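PDB 6EIO: antifreeze protein, which probably binds to ice crystals through two faces of its beta-solenoid and so limits their growth, as expected of a bacterial ice-binding protein. Local coordinates for residues A37-S42 / N84-D89; S42-T47 / T62-F67; S153-T158 / W176-S181; I195-I200 / L213-A218; I200-G205 / N224-P229. One frame throughout, in Å; residues are numbered along the deposited sequence.

Contact 1 (A37-S42 / N84-D89); sequences AVIAGS and NQAKLD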
# COMPACT_ATOMS: atom_id res chain seq x y z
N ALA A 37 3.65 1.38 9.82
CA ALA A 37 4.21 1.18 8.48
C ALA A 37 3.91 -0.21 7.93
O ALA A 37 3.79 -0.37 6.70
CB ALA A 37 5.72 1.42 8.51
N VAL A 38 3.85 -1.23 8.80
CA VAL A 38 3.70 -2.62 8.39
C VAL A 38 2.80 -3.32 9.39
O VAL A 38 3.01 -3.20 10.60
CB VAL A 38 5.07 -3.33 8.33
CG1 VAL A 38 4.88 -4.81 7.98
CG2 VAL A 38 6.00 -2.66 7.32
N ILE A 39 1.81 -4.07 8.89
CA ILE A 39 0.99 -4.96 9.69
C ILE A 39 0.86 -6.28 8.94
O ILE A 39 0.67 -6.27 7.72
CB ILE A 39 -0.44 -4.40 9.94
CG1 ILE A 39 -0.37 -3.11 10.75
CG2 ILE A 39 -1.34 -5.46 10.58
CD1 ILE A 39 -1.71 -2.45 11.02
N ALA A 40 0.93 -7.39 9.67
CA ALA A 40 0.67 -8.71 9.11
C ALA A 40 -0.31 -9.47 9.99
O ALA A 40 -0.57 -9.11 11.14
CB ALA A 40 1.97 -9.51 8.95
N GLY A 41 -0.82 -10.56 9.43
CA GLY A 41 -1.72 -11.45 10.15
C GLY A 41 -1.06 -12.73 10.63
O GLY A 41 -1.13 -13.06 11.82
N SER A 42 -0.42 -13.47 9.73
CA SER A 42 0.06 -14.80 10.09
C SER A 42 1.48 -14.79 10.63
O SER A 42 1.77 -15.50 11.60
CB SER A 42 -0.07 -15.74 8.89
OG SER A 42 0.67 -15.27 7.78
N ASN A 84 -4.44 -5.60 17.86
CA ASN A 84 -5.71 -6.26 17.64
C ASN A 84 -6.74 -5.29 17.07
O ASN A 84 -7.51 -5.64 16.16
CB ASN A 84 -6.21 -6.89 18.94
CG ASN A 84 -5.38 -8.09 19.37
OD1 ASN A 84 -4.48 -8.57 18.68
ND2 ASN A 84 -5.66 -8.55 20.57
N GLN A 85 -6.77 -4.06 17.58
CA GLN A 85 -7.69 -3.07 17.02
C GLN A 85 -7.29 -2.72 15.59
O GLN A 85 -8.15 -2.51 14.72
CB GLN A 85 -7.75 -1.81 17.89
CG GLN A 85 -8.84 -0.85 17.43
CD GLN A 85 -10.22 -1.44 17.55
OE1 GLN A 85 -10.58 -1.95 18.61
NE2 GLN A 85 -11.01 -1.37 16.49
N ALA A 86 -5.99 -2.65 15.31
CA ALA A 86 -5.55 -2.32 13.96
C ALA A 86 -6.00 -3.37 12.96
O ALA A 86 -6.33 -3.03 11.83
CB ALA A 86 -4.04 -2.12 13.93
N LYS A 87 -6.02 -4.65 13.35
CA LYS A 87 -6.54 -5.67 12.42
C LYS A 87 -8.01 -5.43 12.10
O LYS A 87 -8.43 -5.53 10.94
CB LYS A 87 -6.37 -7.09 12.95
CG LYS A 87 -4.93 -7.52 13.21
CD LYS A 87 -3.98 -7.33 12.05
CE LYS A 87 -4.42 -8.02 10.75
NZ LYS A 87 -4.82 -9.45 10.96
N LEU A 88 -8.81 -5.12 13.12
CA LEU A 88 -10.22 -4.80 12.88
C LEU A 88 -10.34 -3.61 11.95
O LEU A 88 -11.19 -3.57 11.06
CB LEU A 88 -10.93 -4.50 14.21
CG LEU A 88 -11.01 -5.66 15.20
CD1 LEU A 88 -11.51 -5.17 16.55
CD2 LEU A 88 -11.90 -6.77 14.67
N ASP A 89 -9.48 -2.61 12.17
CA ASP A 89 -9.58 -1.37 11.40
C ASP A 89 -9.08 -1.54 9.97
O ASP A 89 -9.61 -0.88 9.06
CB ASP A 89 -8.86 -0.24 12.15
CG ASP A 89 -9.55 0.11 13.46
OD1 ASP A 89 -10.67 -0.36 13.73
OD2 ASP A 89 -8.94 0.90 14.21

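Contact 2 (S42-T47 / T62-F67); sequences SSVTNT and TSIGGF. With SO4 (sulfate ion), chain E.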
# COMPACT_ATOMS: atom_id res chain seq x y z
N SER A 42 -0.42 -13.47 9.73
CA SER A 42 0.06 -14.80 10.09
C SER A 42 1.48 -14.79 10.63
O SER A 42 1.77 -15.50 11.60
CB SER A 42 -0.07 -15.74 8.89
OG SER A 42 0.67 -15.27 7.78
N SER A 43 2.39 -14.03 10.01
CA SER A 43 3.78 -13.95 10.45
C SER A 43 4.45 -12.80 9.70
O SER A 43 3.91 -12.26 8.73
CB SER A 43 4.53 -15.26 10.20
OG SER A 43 4.66 -15.51 8.81
N VAL A 44 5.63 -12.45 10.18
CA VAL A 44 6.54 -11.54 9.50
C VAL A 44 7.89 -12.23 9.38
O VAL A 44 8.38 -12.80 10.35
CB VAL A 44 6.70 -10.22 10.27
CG1 VAL A 44 7.73 -9.33 9.58
CG2 VAL A 44 5.36 -9.51 10.38
N THR A 45 8.50 -12.15 8.20
CA THR A 45 9.83 -12.70 8.00
C THR A 45 10.69 -11.65 7.32
O THR A 45 10.30 -11.10 6.29
CB THR A 45 9.80 -13.97 7.11
OG1 THR A 45 8.99 -14.97 7.73
CG2 THR A 45 11.19 -14.54 6.91
N ASN A 46 11.86 -11.39 7.89
CA ASN A 46 12.80 -10.45 7.33
C ASN A 46 14.16 -11.11 7.15
O ASN A 46 14.61 -11.91 7.98
CB ASN A 46 12.98 -9.26 8.25
CG ASN A 46 14.00 -8.32 7.70
OD1 ASN A 46 13.77 -7.73 6.64
ND2 ASN A 46 15.17 -8.25 8.34
N THR A 47 14.84 -10.68 6.08
CA THR A 47 16.22 -11.01 5.77
C THR A 47 17.01 -9.70 5.62
O THR A 47 16.58 -8.79 4.90
CB THR A 47 16.25 -11.81 4.43
OG1 THR A 47 15.48 -13.02 4.62
CG2 THR A 47 17.67 -12.16 4.02
N THR A 62 2.12 -15.00 15.78
CA THR A 62 3.07 -14.70 16.84
C THR A 62 4.51 -14.50 16.38
O THR A 62 5.30 -13.88 17.12
CB THR A 62 3.06 -15.83 17.89
OG1 THR A 62 3.36 -17.07 17.25
CG2 THR A 62 1.69 -15.92 18.55
N SER A 63 4.88 -15.01 15.22
CA SER A 63 6.28 -15.10 14.81
C SER A 63 6.68 -13.92 13.94
O SER A 63 6.14 -13.72 12.84
CB SER A 63 6.53 -16.38 14.02
OG SER A 63 7.85 -16.41 13.53
N ILE A 64 7.68 -13.18 14.42
CA ILE A 64 8.43 -12.22 13.63
C ILE A 64 9.89 -12.66 13.62
O ILE A 64 10.54 -12.72 14.67
CB ILE A 64 8.29 -10.79 14.16
CG1 ILE A 64 6.81 -10.37 14.14
CG2 ILE A 64 9.13 -9.81 13.35
CD1 ILE A 64 6.57 -8.90 14.31
N GLY A 65 10.40 -12.94 12.45
CA GLY A 65 11.78 -13.35 12.28
C GLY A 65 12.62 -12.25 11.65
O GLY A 65 12.14 -11.49 10.81
N GLY A 66 13.88 -12.20 12.04
CA GLY A 66 14.85 -11.41 11.32
C GLY A 66 15.08 -10.00 11.80
O GLY A 66 15.67 -9.21 11.06
N PHE A 67 14.67 -9.67 13.03
CA PHE A 67 15.01 -8.39 13.67
C PHE A 67 15.75 -8.73 14.96
O PHE A 67 15.10 -9.07 15.96
CB PHE A 67 13.74 -7.60 14.00
CG PHE A 67 13.00 -7.06 12.80
CD1 PHE A 67 12.19 -7.88 12.03
CD2 PHE A 67 13.12 -5.73 12.43
CE1 PHE A 67 11.53 -7.39 10.93
CE2 PHE A 67 12.47 -5.24 11.32
CZ PHE A 67 11.68 -6.07 10.57
S SO4 E . 14.96 -15.13 14.33
O1 SO4 E . 14.71 -16.03 13.20
O2 SO4 E . 13.73 -15.02 15.11
O3 SO4 E . 16.02 -15.65 15.16
O4 SO4 E . 15.31 -13.82 13.83
O HOH W 1 3.17 -16.68 13.67
O HOH W 2 8.42 -15.57 11.03

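Contact 3 (S153-T158 / W176-S181); sequences STLTTT and WQVSSS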
# COMPACT_ATOMS: atom_id res chain seq x y z
N SER A 153 -7.20 -9.42 -8.04
CA SER A 153 -6.22 -10.48 -8.00
C SER A 153 -4.97 -9.97 -7.29
O SER A 153 -5.05 -9.44 -6.17
CB SER A 153 -5.98 -11.00 -9.42
OG SER A 153 -5.17 -12.15 -9.35
N THR A 154 -3.81 -10.14 -7.92
CA THR A 154 -2.53 -9.73 -7.37
C THR A 154 -2.09 -8.36 -7.87
O THR A 154 -2.54 -7.87 -8.91
CB THR A 154 -1.46 -10.77 -7.70
OG1 THR A 154 -1.32 -10.83 -9.13
CG2 THR A 154 -1.78 -12.14 -7.14
N LEU A 155 -1.17 -7.78 -7.11
CA LEU A 155 -0.48 -6.54 -7.44
C LEU A 155 1.02 -6.84 -7.44
O LEU A 155 1.54 -7.28 -6.41
CB LEU A 155 -0.79 -5.47 -6.39
CG LEU A 155 0.02 -4.18 -6.49
CD1 LEU A 155 -0.19 -3.45 -7.80
CD2 LEU A 155 -0.34 -3.27 -5.31
N THR A 156 1.71 -6.59 -8.55
CA THR A 156 3.13 -6.92 -8.63
C THR A 156 3.89 -5.84 -9.38
O THR A 156 3.35 -5.06 -10.16
CB THR A 156 3.39 -8.26 -9.30
OG1 THR A 156 2.95 -8.20 -10.65
CG2 THR A 156 2.71 -9.38 -8.55
N THR A 157 5.21 -5.83 -9.12
CA THR A 157 6.13 -5.02 -9.89
C THR A 157 7.36 -5.86 -10.25
O THR A 157 7.80 -6.71 -9.49
CB THR A 157 6.59 -3.76 -9.13
OG1 THR A 157 7.31 -4.15 -7.97
CG2 THR A 157 5.40 -2.91 -8.71
N THR A 158 7.94 -5.56 -11.41
CA THR A 158 9.26 -6.08 -11.74
C THR A 158 10.32 -5.23 -11.06
O THR A 158 10.04 -4.17 -10.48
CB THR A 158 9.47 -6.07 -13.26
OG1 THR A 158 9.18 -4.76 -13.71
CG2 THR A 158 8.61 -7.08 -13.99
N TRP A 176 -4.26 1.06 -2.38
CA TRP A 176 -4.28 -0.12 -3.23
C TRP A 176 -4.97 -1.24 -2.44
O TRP A 176 -4.41 -1.73 -1.46
CB TRP A 176 -2.86 -0.58 -3.59
CG TRP A 176 -1.92 0.46 -4.10
CD1 TRP A 176 -1.19 1.34 -3.34
CD2 TRP A 176 -1.52 0.70 -5.46
NE1 TRP A 176 -0.40 2.13 -4.14
CE2 TRP A 176 -0.57 1.74 -5.44
CE3 TRP A 176 -1.84 0.11 -6.69
CZ2 TRP A 176 0.06 2.20 -6.59
CZ3 TRP A 176 -1.21 0.58 -7.84
CH2 TRP A 176 -0.29 1.61 -7.79
N GLN A 177 -6.17 -1.63 -2.86
CA GLN A 177 -6.90 -2.72 -2.24
C GLN A 177 -6.63 -3.98 -3.07
O GLN A 177 -6.97 -4.02 -4.25
CB GLN A 177 -8.39 -2.37 -2.19
CG GLN A 177 -9.26 -3.50 -1.66
CD GLN A 177 -9.73 -4.45 -2.73
OE1 GLN A 177 -10.16 -4.03 -3.82
NE2 GLN A 177 -9.65 -5.74 -2.44
N VAL A 178 -6.01 -4.97 -2.44
CA VAL A 178 -5.49 -6.14 -3.14
C VAL A 178 -6.24 -7.37 -2.62
O VAL A 178 -6.13 -7.73 -1.44
CB VAL A 178 -3.98 -6.26 -2.93
CG1 VAL A 178 -3.44 -7.54 -3.58
CG2 VAL A 178 -3.25 -5.03 -3.44
N SER A 179 -6.99 -8.04 -3.52
CA SER A 179 -7.85 -9.12 -3.07
C SER A 179 -7.10 -10.42 -2.82
O SER A 179 -7.66 -11.32 -2.18
CB SER A 179 -8.97 -9.35 -4.08
OG SER A 179 -9.79 -8.21 -4.24
N SER A 180 -5.87 -10.54 -3.30
CA SER A 180 -5.04 -11.69 -2.94
C SER A 180 -3.75 -11.17 -2.32
O SER A 180 -3.79 -10.69 -1.19
CB SER A 180 -4.92 -12.71 -4.06
OG SER A 180 -4.28 -12.10 -5.13
N SER A 181 -2.61 -11.25 -3.03
CA SER A 181 -1.31 -10.88 -2.50
C SER A 181 -0.61 -9.89 -3.42
O SER A 181 -0.96 -9.72 -4.59
CB SER A 181 -0.44 -12.12 -2.33
OG SER A 181 -0.93 -12.95 -1.29

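Contact 4 (I195-I200 / L213-A218); sequences IALESI and LARNGA. With SO4 (sulfate ion), chain F.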
# COMPACT_ATOMS: atom_id res chain seq x y z
N ILE A 195 -3.38 -2.57 1.06
CA ILE A 195 -4.18 -3.38 1.97
C ILE A 195 -4.50 -4.67 1.25
O ILE A 195 -5.33 -4.67 0.33
CB ILE A 195 -5.46 -2.68 2.44
CG1 ILE A 195 -5.23 -1.21 2.78
CG2 ILE A 195 -6.02 -3.46 3.63
CD1 ILE A 195 -6.48 -0.48 3.21
N ALA A 196 -3.83 -5.75 1.63
CA ALA A 196 -3.97 -7.03 0.96
C ALA A 196 -4.73 -8.01 1.85
O ALA A 196 -4.54 -8.05 3.07
CB ALA A 196 -2.61 -7.65 0.63
N LEU A 197 -5.58 -8.82 1.22
CA LEU A 197 -6.28 -9.85 1.99
C LEU A 197 -5.31 -10.89 2.53
O LEU A 197 -5.46 -11.37 3.66
CB LEU A 197 -7.33 -10.52 1.10
CG LEU A 197 -8.20 -11.57 1.81
CD1 LEU A 197 -9.02 -10.92 2.92
CD2 LEU A 197 -9.11 -12.24 0.81
N GLU A 198 -4.33 -11.27 1.70
CA GLU A 198 -3.43 -12.37 2.01
C GLU A 198 -2.06 -11.82 2.40
O GLU A 198 -1.91 -11.32 3.51
CB GLU A 198 -3.43 -13.41 0.88
CG GLU A 198 -4.80 -14.09 0.73
CD GLU A 198 -5.21 -14.99 1.92
OE1 GLU A 198 -4.38 -15.25 2.82
OE2 GLU A 198 -6.38 -15.44 1.93
N SER A 199 -1.06 -11.93 1.52
CA SER A 199 0.32 -11.66 1.87
C SER A 199 0.91 -10.52 1.03
O SER A 199 0.40 -10.16 -0.04
CB SER A 199 1.15 -12.91 1.67
OG SER A 199 0.79 -13.91 2.61
N ILE A 200 2.00 -9.95 1.54
CA ILE A 200 2.75 -8.91 0.84
C ILE A 200 4.23 -9.24 0.97
O ILE A 200 4.73 -9.45 2.08
CB ILE A 200 2.48 -7.50 1.42
CG1 ILE A 200 0.99 -7.16 1.38
CG2 ILE A 200 3.30 -6.48 0.66
CD1 ILE A 200 0.62 -5.89 2.15
N LEU A 213 -0.08 -3.43 4.64
CA LEU A 213 -1.08 -3.91 5.61
C LEU A 213 -1.67 -5.22 5.07
O LEU A 213 -2.52 -5.20 4.17
CB LEU A 213 -2.16 -2.85 5.82
CG LEU A 213 -1.64 -1.45 6.16
CD1 LEU A 213 -2.80 -0.48 6.31
CD2 LEU A 213 -0.77 -1.43 7.42
N ALA A 214 -1.19 -6.34 5.60
CA ALA A 214 -1.66 -7.66 5.19
C ALA A 214 -2.63 -8.17 6.25
O ALA A 214 -2.30 -8.23 7.44
CB ALA A 214 -0.48 -8.62 5.04
N ARG A 215 -3.82 -8.55 5.81
CA ARG A 215 -4.85 -8.97 6.74
C ARG A 215 -4.61 -10.38 7.27
O ARG A 215 -4.48 -10.58 8.48
CB ARG A 215 -6.24 -8.88 6.10
CG ARG A 215 -6.70 -7.44 5.90
CD ARG A 215 -8.10 -7.37 5.30
NE ARG A 215 -9.05 -8.14 6.09
CZ ARG A 215 -10.23 -8.57 5.68
NH1 ARG A 215 -10.66 -8.23 4.47
NH2 ARG A 215 -10.97 -9.33 6.47
N ASN A 216 -4.59 -11.37 6.38
CA ASN A 216 -4.60 -12.75 6.84
C ASN A 216 -3.30 -13.48 6.64
O ASN A 216 -3.07 -14.50 7.30
CB ASN A 216 -5.77 -13.50 6.20
CG ASN A 216 -7.10 -12.92 6.65
OD1 ASN A 216 -7.23 -12.39 7.76
ND2 ASN A 216 -8.08 -12.99 5.78
N GLY A 217 -2.44 -12.99 5.75
CA GLY A 217 -1.17 -13.61 5.46
C GLY A 217 0.01 -12.89 6.06
O GLY A 217 -0.08 -12.23 7.10
N ALA A 218 1.14 -13.06 5.40
CA ALA A 218 2.43 -12.70 5.94
C ALA A 218 3.02 -11.52 5.20
O ALA A 218 2.77 -11.33 4.00
CB ALA A 218 3.40 -13.87 5.79
S SO4 F . -14.76 -9.92 6.71
O1 SO4 F . -15.82 -10.87 6.39
O2 SO4 F . -15.28 -8.55 6.59
O3 SO4 F . -13.61 -10.13 5.82
O4 SO4 F . -14.34 -10.16 8.09

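Contact 5 (I200-G205 / N224-P229); sequences ITFDTG and NTFVLP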
# COMPACT_ATOMS: atom_id res chain seq x y z
N ILE A 200 2.00 -9.95 1.54
CA ILE A 200 2.75 -8.91 0.84
C ILE A 200 4.23 -9.24 0.97
O ILE A 200 4.73 -9.45 2.08
CB ILE A 200 2.48 -7.50 1.42
CG1 ILE A 200 0.99 -7.16 1.38
CG2 ILE A 200 3.30 -6.48 0.66
CD1 ILE A 200 0.62 -5.89 2.15
N THR A 201 4.93 -9.26 -0.17
CA THR A 201 6.36 -9.53 -0.20
C THR A 201 7.09 -8.38 -0.87
O THR A 201 6.67 -7.91 -1.94
CB THR A 201 6.66 -10.83 -0.93
OG1 THR A 201 6.09 -11.89 -0.16
CG2 THR A 201 8.17 -11.07 -1.12
N PHE A 202 8.20 -7.96 -0.26
CA PHE A 202 9.12 -6.98 -0.83
C PHE A 202 10.47 -7.67 -1.03
O PHE A 202 11.06 -8.18 -0.07
CB PHE A 202 9.29 -5.73 0.06
CG PHE A 202 8.12 -4.71 -0.01
CD1 PHE A 202 6.95 -4.91 0.72
CD2 PHE A 202 8.24 -3.53 -0.76
CE1 PHE A 202 5.92 -3.98 0.66
CE2 PHE A 202 7.21 -2.61 -0.81
CZ PHE A 202 6.05 -2.84 -0.10
N ASP A 203 10.97 -7.65 -2.26
CA ASP A 203 12.26 -8.23 -2.58
C ASP A 203 13.39 -7.22 -2.32
O ASP A 203 13.15 -6.04 -2.03
CB ASP A 203 12.29 -8.73 -4.02
CG ASP A 203 11.42 -9.94 -4.24
OD1 ASP A 203 10.99 -10.60 -3.28
OD2 ASP A 203 11.21 -10.24 -5.44
N THR A 204 14.63 -7.70 -2.43
CA THR A 204 15.80 -6.98 -1.94
C THR A 204 15.84 -5.53 -2.39
O THR A 204 15.83 -5.22 -3.59
CB THR A 204 17.07 -7.69 -2.40
OG1 THR A 204 16.95 -9.06 -2.01
CG2 THR A 204 18.30 -7.07 -1.78
N GLY A 205 15.96 -4.63 -1.41
CA GLY A 205 16.20 -3.24 -1.72
C GLY A 205 14.98 -2.44 -2.12
O GLY A 205 15.10 -1.22 -2.30
N ASN A 224 14.78 -3.94 2.97
CA ASN A 224 13.88 -2.90 2.51
C ASN A 224 13.97 -1.63 3.36
O ASN A 224 14.43 -1.65 4.50
CB ASN A 224 12.44 -3.41 2.54
CG ASN A 224 12.28 -4.65 1.71
OD1 ASN A 224 11.90 -5.71 2.22
ND2 ASN A 224 12.59 -4.52 0.42
N THR A 225 13.47 -0.53 2.79
CA THR A 225 13.27 0.70 3.54
C THR A 225 11.79 1.03 3.55
O THR A 225 11.19 1.21 2.48
CB THR A 225 14.05 1.86 2.92
OG1 THR A 225 15.41 1.47 2.85
CG2 THR A 225 13.89 3.14 3.74
N PHE A 226 11.21 1.15 4.74
CA PHE A 226 9.82 1.55 4.92
C PHE A 226 9.77 2.85 5.69
O PHE A 226 10.38 2.96 6.77
CB PHE A 226 9.05 0.49 5.74
CG PHE A 226 8.88 -0.83 5.06
CD1 PHE A 226 9.82 -1.84 5.20
CD2 PHE A 226 7.74 -1.07 4.30
CE1 PHE A 226 9.63 -3.07 4.57
CE2 PHE A 226 7.56 -2.28 3.65
CZ PHE A 226 8.50 -3.28 3.78
N VAL A 227 9.03 3.82 5.17
CA VAL A 227 8.69 5.03 5.90
C VAL A 227 7.21 5.31 5.67
O VAL A 227 6.64 4.91 4.66
CB VAL A 227 9.51 6.27 5.47
CG1 VAL A 227 11.01 6.03 5.68
CG2 VAL A 227 9.21 6.68 4.03
N LEU A 228 6.61 6.04 6.60
CA LEU A 228 5.23 6.49 6.43
C LEU A 228 5.16 7.63 5.40
O LEU A 228 6.15 8.29 5.12
CB LEU A 228 4.67 6.96 7.77
CG LEU A 228 4.46 5.83 8.77
CD1 LEU A 228 4.16 6.39 10.15
CD2 LEU A 228 3.30 4.93 8.33
N PRO A 229 3.97 7.86 4.83
CA PRO A 229 3.80 9.01 3.94
C PRO A 229 4.27 10.30 4.58
O PRO A 229 4.10 10.53 5.78
CB PRO A 229 2.28 9.02 3.68
CG PRO A 229 1.87 7.59 3.80
CD PRO A 229 2.73 7.07 4.93

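Contact 1 (A37-S42 / N84-D89)
Ile39 and Lys87 pack alongside one another, their side chains running opposite ways, where helix 81-99 packs along the beta-solenoid of this ice-binding fold. The helix crosses strand 38-40 at close to a right angle, with the axes of the short segments 9.7 Å apart. Ile39 offers both of its branches. CG1 lies anti to the carbonyl carbon (chi1 -64°), and the extended CD1 beyond it reaches Ala86 CB at 3.7 Å. The other branch, CG2, touches the aliphatic part of Lys87, with CD at 3.6 Å and CE at 4.0 Å. Lys87 does not stretch out. Its chain is bent at chi2, chi3 and chi4, and it curls back over the end of the strand. The amine is held by the backbone carbonyl oxygens of Ser59 and Arg215, so one lysine joins the helix to two other parts of the chain. An alanine here would probably leave those two carbonyls without their amine partner and open a gap beside Ile39 CG2. Val38 and Ala40 point to the other side of the strand and pack on Val219, inside the solenoid. At the strand end, Lys87 NZ lies 3.8 Å from Gly41 CA.

Contact 2 (S42-T47 / T62-F67)
Val44 and Ile64 pack flank to flank on one face of two neighbouring parallel strands of the beta-solenoid. The backbone N and O of Val44 straddle Ile64, bonding to the residues before and after it. Val44 N gives a nearly straight bond to Ser63 O (3.0 Å, 169°). Val44 O receives Gly65 N at 2.9 Å. Asn46 N then bonds to Gly65 O.

Two waters add to this pairing. One bridges the start of the strands, donating to Ser42 O and accepting from Ser63 N. The other gives Val44 O a second donor beside Gly65 N, and is hydrogen-bonded to Ser63 OG at 2.7 Å.

The Asn46 amide is used at both ends. CG is anti to the backbone N (chi1 178°), and ND2 reaches Gly66 O at 2.9 Å. That oxygen lies close to the amide plane, while the nitrogen stands above the plane of the carbonyl. ND2 also bonds to Gly48 O, and OD1 to Thr50 OG1. Asn46 CB packs against Phe67 CE1 at 3.6 Å. Gly66 has a positive phi, and a CB there would collide with Asn46 O. Its N-H binds a sulfate ion, probably from the crystallisation liquor, through O4 at 2.8 Å.

On the opposite face from Val44 and Ile64 stand Ser43, Thr45 and Ser63. The chemistry is therefore two-sided: one face carries Val44 and Ile64 together with an Asn46 whose amide is bonded at both ends, and the hydroxyl-bearing face holds an ordered water between strands, consistent with a surface that deals with water or ice.

Contact 3 (S153-T158 / W176-S181)
Leu155 CG is anti to the backbone N (chi1 171°), and Trp176 CG is anti to its carbonyl carbon (chi1 -49°). The chi2 of Leu155 (61°) then places its two methyl branches at the six-membered part of the indole. Leu155 CD2 lies 3.9 Å from Trp176 CE3, and Leu155 CD1 is almost as near the same atom. The two side chains cross at about a right angle. Val178 CG2, also anti to its carbonyl carbon, fits against Leu155 CB at 3.9 Å and touches Leu155 CD2 as well. Leu155 thus touches both a branched aliphatic group and an aromatic ring.

The tryptophan is fixed from beyond the contact. Its NE1 bonds to Lys191 O, and its ring meets those of Phe137 and Phe190.

The backbones join beside this apolar cluster. Leu155 N donates to Ser181 O at 3.2 Å. Ser153 O accepts from Ser180 N at 3.2 Å in the conformers described; both serines have alternates, so this bond is less certain. Thr154 CA makes a CH...O contact with Ser181 O, the oxygen that also takes the Leu155 N-H. Thr154 CG2 lies against the same oxygen at 3.6 Å. The Thr154 hydroxyl turns to Ser127 OG, and that of Ser181 bonds to Ser199 N.

The segment 176-181 leaves strand 174-178 and rounds a corner toward strand 182-184, the sheet neighbour of 155-157. Stacked corners around a buried apolar core are characteristic of a beta-solenoid, the fold of this ice-binding family.

Contact 4 (I195-I200 / L213-A218)
Arg215 and Leu197 meet at a corner of the beta-solenoid, beside helix 81-99. Leu197 CD1 sits over one face of the guanidinium, offset toward its rim and 3.5 Å from NH1. At the edge of the same group, NH2 gives a straight bond (171°) to O3 of a sulfate ion, probably from the crystallisation liquor. Tyr94 of the helix makes a cation-pi contact with Arg215. A leucine in place of Arg215 would probably leave the sulfate and the Tyr94 ring without their positive partner.

Successive coils of the solenoid are joined here through their backbones. Ala196 N bonds to Leu213 O, and Arg215 N to Ala196 O, both at 2.9 Å. The pairing continues round the turn, where Leu197 O takes Asn216 N and Glu198 O takes Gly217 N. Gly217 has no side chain, and a CB there would clash with Glu198 O and Ser199 OG. Ser199 OG lies anti to its carbonyl carbon (chi1 -68°), and accepts Ala218 N at 2.9 Å. Ile200 N then bonds to Ala218 O on the next face. Inside the bend, Ile200 CD1 reaches Leu213 N at 3.6 Å and Ala214 CB at 4.1 Å.

Contact 5 (I200-G205 / N224-P229)
Asn224 and Phe226 both reach across to Phe202, described here in one of its two modelled conformers. The CB of Phe202 touches the Asn224 amide, with OD1 at 3.4 Å and ND2 at 3.5 Å. CG is anti to the carbonyl carbon (chi1 -78°) and lies 4.1 Å from Phe226 CZ. Farther along the same side of the ring, CD1 meets Phe226 CZ at 3.8 Å, and CE1 meets CE2 at the same distance. The tip, CZ, still touches Phe226 CE2. The edge of Phe226 thus points at the face of Phe202 in a T-shaped stack, with centroids 5.0 Å apart and planes at 74°. The contact falls toward the rim of the Phe202 ring.

The Asn224 amide also closes the turn after the strand. ND2 bonds to Asp203 O at 2.9 Å, with that oxygen close to the amide plane but the nitrogen above the carbonyl plane. ND2 has a second acceptor in Ala206 O, and OD1 accepts from Glu222 N.

Phe202 rises from strand 200-202, and Phe226 from strand 225-227, on another face of the beta-solenoid. Both side chains touch Leu208 of strand 207-214. Phe184 of strand 182-184 meets the Phe202 ring, and Met221 of strand 219-222 touches Phe226.

How the contacts relate
Contacts 2 to 5 join parts of the beta-solenoid, and contact 1 packs the helix on it. Contacts 1 and 2 share Ser42, where strand 36-40 gives way to strand 43-47, and their centres are 14 Å apart. Contact 4 joins both through probable hydrogen bonds: Ile39 O with Ala214 N, and Ser42 N with Gly217 O. Its centre is 9 Å from that of contact 1. Strand 174-178 of contact 3 is the sheet neighbour of strand 193-196 of contact 4, centres 10 Å apart, and Trp176 O and Val178 N pair with Ile195. Contacts 4 and 5 share Ile200. Contact 5 also touches contact 1, where Val38 CG2 packs on Phe226 CD2. The two sulfates lie at contacts 2 and 4.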